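Local coordinates for protein LS-24 (Lathyrus sativus, PDB 3LP9) that binds calcium in a plant hemopexin fold and probably takes up either hemin as a monomer or spermine as a dimer, with a possible role in oxidative stress, at residues I6-R11 with Y19-D24; I120-R125 with D175-S180. One frame throughout, in Å; residues are numbered along the deposited sequence.

Contact 1: residues I6-R11 with Y19-D24. With CA (calcium ion), chain E.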
loop_
_atom_site.group_PDB
_atom_site.type_symbol
_atom_site.label_atom_id
_atom_site.label_comp_id
_atom_site.label_asym_id
_atom_site.label_seq_id
_atom_site.Cartn_x
_atom_site.Cartn_y
_atom_site.Cartn_z
ATOM N N ILE A 6 -17.982 -2.576 -12.395
ATOM C CA ILE A 6 -18.060 -2.165 -11.007
ATOM C C ILE A 6 -17.264 -3.097 -10.134
ATOM O O ILE A 6 -17.549 -4.267 -10.060
ATOM C CB ILE A 6 -19.507 -2.091 -10.473
ATOM C CG1 ILE A 6 -20.398 -1.273 -11.393
ATOM C CG2 ILE A 6 -19.503 -1.434 -9.157
ATOM C CD1 ILE A 6 -21.857 -1.255 -10.963
ATOM N N ASN A 7 -16.278 -2.546 -9.441
ATOM C CA ASN A 7 -15.388 -3.297 -8.581
ATOM C C ASN A 7 -15.633 -3.051 -7.119
ATOM O O ASN A 7 -15.180 -3.841 -6.305
ATOM C CB ASN A 7 -13.937 -2.948 -8.972
ATOM C CG ASN A 7 -12.916 -3.928 -8.454
ATOM O OD1 ASN A 7 -13.203 -5.100 -8.165
ATOM N ND2 ASN A 7 -11.695 -3.458 -8.374
ATOM N N ALA A 8 -16.370 -1.997 -6.758
ATOM C CA ALA A 8 -16.701 -1.694 -5.383
ATOM C C ALA A 8 -17.939 -0.791 -5.344
ATOM O O ALA A 8 -18.216 -0.139 -6.312
ATOM C CB ALA A 8 -15.536 -1.034 -4.661
ATOM N N ALA A 9 -18.682 -0.761 -4.226
ATOM C CA ALA A 9 -19.803 0.117 -4.087
ATOM C C ALA A 9 -20.117 0.305 -2.624
ATOM O O ALA A 9 -19.927 -0.593 -1.829
ATOM C CB ALA A 9 -21.046 -0.479 -4.791
ATOM N N PHE A 10 -20.653 1.469 -2.272
ATOM C CA PHE A 10 -21.211 1.659 -0.942
ATOM C C PHE A 10 -22.353 2.677 -0.939
ATOM O O PHE A 10 -22.471 3.513 -1.809
ATOM C CB PHE A 10 -20.089 1.969 0.078
ATOM C CG PHE A 10 -19.528 3.356 0.010
ATOM C CD1 PHE A 10 -18.230 3.565 -0.456
ATOM C CD2 PHE A 10 -20.252 4.463 0.571
ATOM C CE1 PHE A 10 -17.669 4.881 -0.434
ATOM C CE2 PHE A 10 -19.715 5.759 0.592
ATOM C CZ PHE A 10 -18.442 5.967 0.096
ATOM N N ARG A 11 -23.246 2.525 0.020
ATOM C CA ARG A 11 -24.359 3.422 0.184
ATOM C C ARG A 11 -23.983 4.782 0.837
ATOM O O ARG A 11 -23.295 4.847 1.891
ATOM C CB ARG A 11 -25.466 2.722 1.013
ATOM C CG ARG A 11 -26.798 3.493 0.936
ATOM C CD ARG A 11 -27.823 3.056 1.879
ATOM N NE ARG A 11 -27.198 2.672 3.101
ATOM C CZ ARG A 11 -27.611 1.670 3.846
ATOM N NH1 ARG A 11 -28.667 0.959 3.479
ATOM N NH2 ARG A 11 -26.939 1.349 4.932
ATOM N N TYR A 19 -21.961 5.284 -4.235
ATOM C CA TYR A 19 -20.688 5.432 -4.960
ATOM C C TYR A 19 -20.283 4.057 -5.568
ATOM O O TYR A 19 -20.316 3.012 -4.891
ATOM C CB TYR A 19 -19.598 5.942 -3.986
ATOM C CG TYR A 19 -19.856 7.291 -3.376
ATOM C CD1 TYR A 19 -19.297 8.448 -3.948
ATOM C CD2 TYR A 19 -20.650 7.438 -2.234
ATOM C CE1 TYR A 19 -19.504 9.742 -3.382
ATOM C CE2 TYR A 19 -20.869 8.712 -1.663
ATOM C CZ TYR A 19 -20.290 9.861 -2.256
ATOM O OH TYR A 19 -20.531 11.140 -1.796
ATOM N N PHE A 20 -19.944 4.065 -6.859
ATOM C CA PHE A 20 -19.579 2.833 -7.566
ATOM C C PHE A 20 -18.147 3.052 -7.939
ATOM O O PHE A 20 -17.805 4.130 -8.457
ATOM C CB PHE A 20 -20.411 2.617 -8.851
ATOM C CG PHE A 20 -21.877 2.290 -8.630
ATOM C CD1 PHE A 20 -22.391 2.023 -7.381
ATOM C CD2 PHE A 20 -22.732 2.196 -9.721
ATOM C CE1 PHE A 20 -23.682 1.712 -7.207
ATOM C CE2 PHE A 20 -24.019 1.869 -9.557
ATOM C CZ PHE A 20 -24.503 1.650 -8.260
ATOM N N PHE A 21 -17.298 2.079 -7.665
ATOM C CA PHE A 21 -15.907 2.195 -8.021
ATOM C C PHE A 21 -15.550 1.282 -9.186
ATOM O O PHE A 21 -15.791 0.075 -9.147
ATOM C CB PHE A 21 -15.005 1.977 -6.787
ATOM C CG PHE A 21 -15.296 2.933 -5.665
ATOM C CD1 PHE A 21 -14.814 4.232 -5.710
ATOM C CD2 PHE A 21 -16.121 2.559 -4.631
ATOM C CE1 PHE A 21 -15.148 5.150 -4.715
ATOM C CE2 PHE A 21 -16.468 3.459 -3.625
ATOM C CZ PHE A 21 -15.973 4.776 -3.667
ATOM N N ILE A 22 -14.986 1.889 -10.210
ATOM C CA ILE A 22 -14.680 1.201 -11.471
ATOM C C ILE A 22 -13.270 1.560 -11.842
ATOM O O ILE A 22 -12.944 2.745 -11.870
ATOM C CB ILE A 22 -15.596 1.660 -12.641
ATOM C CG1 ILE A 22 -17.038 1.831 -12.180
ATOM C CG2 ILE A 22 -15.484 0.711 -13.880
ATOM C CD1 ILE A 22 -17.916 2.402 -13.189
ATOM N N ASN A 23 -12.429 0.554 -12.132
ATOM C CA ASN A 23 -11.018 0.796 -12.427
ATOM C C ASN A 23 -10.405 1.666 -11.318
ATOM O O ASN A 23 -10.485 1.333 -10.168
ATOM C CB ASN A 23 -10.828 1.377 -13.853
ATOM C CG ASN A 23 -11.403 0.458 -14.925
ATOM O OD1 ASN A 23 -11.470 -0.770 -14.741
ATOM N ND2 ASN A 23 -11.837 1.036 -16.045
ATOM N N ASP A 24 -9.817 2.791 -11.696
ATOM C CA ASP A 24 -9.316 3.733 -10.727
ATOM C C ASP A 24 -10.176 4.997 -10.678
ATOM O O ASP A 24 -9.684 6.056 -10.325
ATOM C CB ASP A 24 -7.831 4.010 -11.015
ATOM C CG ASP A 24 -7.597 4.765 -12.318
ATOM O OD1 ASP A 24 -8.393 4.702 -13.268
ATOM O OD2 ASP A 24 -6.568 5.454 -12.347
HETATM CA CA CA E . -14.259 -6.143 -6.031
HETATM O O HOH W 1 -11.409 -0.677 -8.463
HETATM O O HOH W 2 -11.605 -7.005 -5.270
#
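Asn7 and Ala8 both donate their backbone N-H to the carbonyl of Phe21, which makes a classic beta bulge in the antiparallel pairing of residues 6-11 with 19-22. The two bonds differ in shape. Asn7 N meets Phe21 O at 2.7 Å, close to the line of the carbonyl (C=O...N angle 172°). Ala8 N comes in at 3.2 Å from Phe21 O, in the carbonyl plane on a lone pair. The return bond, Phe21 N to Ala8 O, is 2.8 Å and almost straight at N-H. Phe10 and Tyr19 close a further hydrogen-bonded pair through both of their backbone bonds. With CG anti to the backbone N and beside the carbonyl carbon (chi1 -163°), OD1 and the backbone O of Asn7 can both reach the calcium ion, so the residue chelates it, OD1 at 2.6 Å. OD1 is also hydrogen-bonded to Thr1 OG1, while ND2 reaches Asn23 O through one bridging water.

Packing divides between the two faces of the sheet. On one, Phe10, Tyr19 and Phe21 cluster: Tyr19 CB lies over the Phe10 ring toward its rim, Phe10 CE2 approaches Tyr19 CD2 at 3.4 Å, and Phe10 CD1 meets the edge of the Phe21 ring at 3.6 Å from CE2. Ala8 CB fits against CB and CD2 of Phe21. On the other face the Phe20 ring spans Ile6 and Ala9: Phe20 CD2 lies 3.8 Å from Ile6 CD1, and Phe20 CD1 is turned to Ala9 CB.

Strands 6-11 and 17-22 are the inner strands of one blade of the four-bladed hemopexin propeller. This hairpin pairs onward with strand 25-30; Phe10 and Phe21 rest on Ser67 of strand 66-69, while Ile6 and Ala9 lie against strand 176-179, both from neighbouring blades.

Contact 2: residues I120-R125 with D175-S180. With CA (calcium ion), chain E.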
loop_
_atom_site.group_PDB
_atom_site.type_symbol
_atom_site.label_atom_id
_atom_site.label_comp_id
_atom_site.label_asym_id
_atom_site.label_seq_id
_atom_site.Cartn_x
_atom_site.Cartn_y
_atom_site.Cartn_z
ATOM N N ILE A 120 -10.503 -8.702 -0.606
ATOM C CA ILE A 120 -11.919 -8.955 -0.496
ATOM C C ILE A 120 -12.604 -8.533 -1.798
ATOM O O ILE A 120 -12.221 -7.542 -2.420
ATOM C CB ILE A 120 -12.429 -8.215 0.728
ATOM C CG1 ILE A 120 -11.573 -8.608 1.933
ATOM C CG2 ILE A 120 -13.939 -8.492 0.937
ATOM C CD1 ILE A 120 -12.163 -8.108 3.201
ATOM N N ASP A 121 -13.546 -9.338 -2.267
ATOM C CA ASP A 121 -14.276 -9.039 -3.506
ATOM C C ASP A 121 -15.385 -7.990 -3.280
ATOM O O ASP A 121 -15.430 -6.927 -3.941
ATOM C CB ASP A 121 -14.877 -10.307 -4.092
ATOM C CG ASP A 121 -13.835 -11.287 -4.643
ATOM O OD1 ASP A 121 -12.695 -10.895 -4.903
ATOM O OD2 ASP A 121 -14.152 -12.458 -4.871
ATOM N N ALA A 122 -16.255 -8.264 -2.321
ATOM C CA ALA A 122 -17.395 -7.424 -2.121
ATOM C C ALA A 122 -17.872 -7.442 -0.663
ATOM O O ALA A 122 -17.497 -8.347 0.089
ATOM C CB ALA A 122 -18.537 -7.925 -3.042
ATOM N N ALA A 123 -18.777 -6.506 -0.312
ATOM C CA ALA A 123 -19.249 -6.321 1.053
ATOM C C ALA A 123 -20.436 -5.403 1.060
ATOM O O ALA A 123 -20.549 -4.540 0.217
ATOM C CB ALA A 123 -18.175 -5.711 1.911
ATOM N N TYR A 124 -21.294 -5.547 2.074
ATOM C CA TYR A 124 -22.432 -4.667 2.273
ATOM C C TYR A 124 -22.747 -4.616 3.738
ATOM O O TYR A 124 -22.459 -5.546 4.488
ATOM C CB TYR A 124 -23.703 -5.116 1.494
ATOM C CG TYR A 124 -24.339 -6.431 1.883
ATOM C CD1 TYR A 124 -23.966 -7.647 1.257
ATOM C CD2 TYR A 124 -25.339 -6.491 2.867
ATOM C CE1 TYR A 124 -24.603 -8.892 1.612
ATOM C CE2 TYR A 124 -25.934 -7.684 3.218
ATOM C CZ TYR A 124 -25.572 -8.900 2.576
ATOM O OH TYR A 124 -26.244 -10.075 2.982
ATOM N N ARG A 125 -23.362 -3.491 4.114
ATOM C CA ARG A 125 -23.777 -3.128 5.472
ATOM C C ARG A 125 -25.083 -3.807 5.869
ATOM O O ARG A 125 -26.102 -3.601 5.265
ATOM C CB ARG A 125 -23.939 -1.598 5.512
ATOM C CG ARG A 125 -24.290 -1.008 6.880
ATOM C CD ARG A 125 -23.180 -1.421 7.852
ATOM N NE ARG A 125 -23.203 -0.647 9.053
ATOM C CZ ARG A 125 -23.939 -0.921 10.116
ATOM N NH1 ARG A 125 -24.762 -1.947 10.135
ATOM N NH2 ARG A 125 -23.835 -0.137 11.166
ATOM N N ASP A 175 -18.517 -9.268 -7.951
ATOM C CA ASP A 175 -17.612 -8.180 -8.294
ATOM C C ASP A 175 -17.685 -7.063 -7.210
ATOM O O ASP A 175 -16.658 -6.577 -6.723
ATOM C CB ASP A 175 -17.944 -7.632 -9.680
ATOM C CG ASP A 175 -17.373 -8.473 -10.821
ATOM O OD1 ASP A 175 -16.688 -9.488 -10.523
ATOM O OD2 ASP A 175 -17.607 -8.121 -12.000
ATOM N N ALA A 176 -18.900 -6.693 -6.831
ATOM C CA ALA A 176 -19.168 -5.627 -5.880
ATOM C C ALA A 176 -20.590 -5.793 -5.287
ATOM O O ALA A 176 -21.415 -6.603 -5.775
ATOM C CB ALA A 176 -19.084 -4.324 -6.537
ATOM N N ALA A 177 -20.892 -4.965 -4.289
ATOM C CA ALA A 177 -22.204 -4.972 -3.666
ATOM C C ALA A 177 -22.426 -3.736 -2.829
ATOM O O ALA A 177 -21.487 -3.002 -2.581
ATOM C CB ALA A 177 -22.388 -6.231 -2.838
ATOM N N PHE A 178 -23.674 -3.515 -2.396
ATOM C CA PHE A 178 -24.041 -2.466 -1.434
ATOM C C PHE A 178 -25.509 -2.641 -1.013
ATOM O O PHE A 178 -26.317 -2.976 -1.815
ATOM C CB PHE A 178 -23.752 -1.001 -1.959
ATOM C CG PHE A 178 -24.842 -0.430 -2.871
ATOM C CD1 PHE A 178 -24.961 -0.843 -4.198
ATOM C CD2 PHE A 178 -25.762 0.501 -2.378
ATOM C CE1 PHE A 178 -25.994 -0.337 -4.994
ATOM C CE2 PHE A 178 -26.788 1.019 -3.182
ATOM C CZ PHE A 178 -26.910 0.609 -4.467
ATOM N N ALA A 179 -25.791 -2.399 0.270
ATOM C CA ALA A 179 -27.122 -2.321 0.876
ATOM C C ALA A 179 -27.882 -1.047 0.426
ATOM O O ALA A 179 -27.376 0.062 0.594
ATOM C CB ALA A 179 -26.963 -2.294 2.348
ATOM N N SER A 180 -29.105 -1.232 -0.083
ATOM C CA SER A 180 -29.977 -0.182 -0.475
ATOM C C SER A 180 -30.517 0.649 0.698
ATOM O O SER A 180 -30.496 0.235 1.877
ATOM C CB SER A 180 -31.151 -0.817 -1.214
ATOM O OG SER A 180 -31.848 0.115 -2.031
HETATM CA CA CA E . -14.259 -6.143 -6.031
HETATM O O HOH W 2 -11.605 -7.005 -5.270
#
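Asp121 and Asp175 meet through their backbone carbonyls, which converge on one calcium ion. Each O lies 2.5 Å from the metal, and Asp121 O stands 3.1 Å from Asp175 O, a closeness of two acceptors that shared coordination accounts for. A water bound to the same ion donates to Ile120 O at 3.0 Å. The carboxylates stay out of the coordination: Asp121 OD2 bonds to Gly137 N and Asp175 OD2 to Asp191 N.

No hydrogen bond joins the two strands, although their axes run 1° from parallel and approach to 5.1 Å. Ala123 O and Ala177 O, 3.3 Å apart, are both acceptors, so even this close backbone approach is not a bond.

The remaining contact is van der Waals packing of small groups. Ala122 CB sits over the backbone of Ala176, 3.7 Å from its CA, with Ala177 CB alongside. Farther along, Tyr124 CB abuts Ala179 N at 3.6 Å and Ala179 CB presses on Arg125 O at 3.3 Å. Of Tyr124, CB makes the contact; chi1 of 65° places CG between the backbone N and the carbonyl carbon, and the ring leads away to lie near that of Tyr133, its hydroxyl bonded to Tyr162.

Each strand pairs antiparallel within its own sheet, and Asp121 with Ala122, like Asp175 with Ala176, forms a classic beta bulge, against Phe135 and Phe189 respectively. Innermost strands lying side by side around a central axis, with carbonyls from successive sheets turned onto an axial calcium, are the signature of the four-bladed hemopexin beta-propeller.

Both contacts are buried, their centres about 9 Å apart, and both supply carbonyl ligands to the same calcium ion. Contact 1 lies inside one sheet: neighbouring antiparallel strands of a hairpin share backbone hydrogen bonds and bury 510 Å² with large aromatic side chains. Contact 2 lies between two sheets, nearer the centre of the chain, where parallel strands bury 306 Å² through alanines and backbone without a hydrogen bond. The two meet directly, Ala9 CB of residues 6-11 packing on Ala177 O of 175-180. Bulges recur where each of these inner strands turns its carbonyl to the ion, but only in contact 1 does a side chain, that of Asn7, join as ligand; Asp65 completes the protein site.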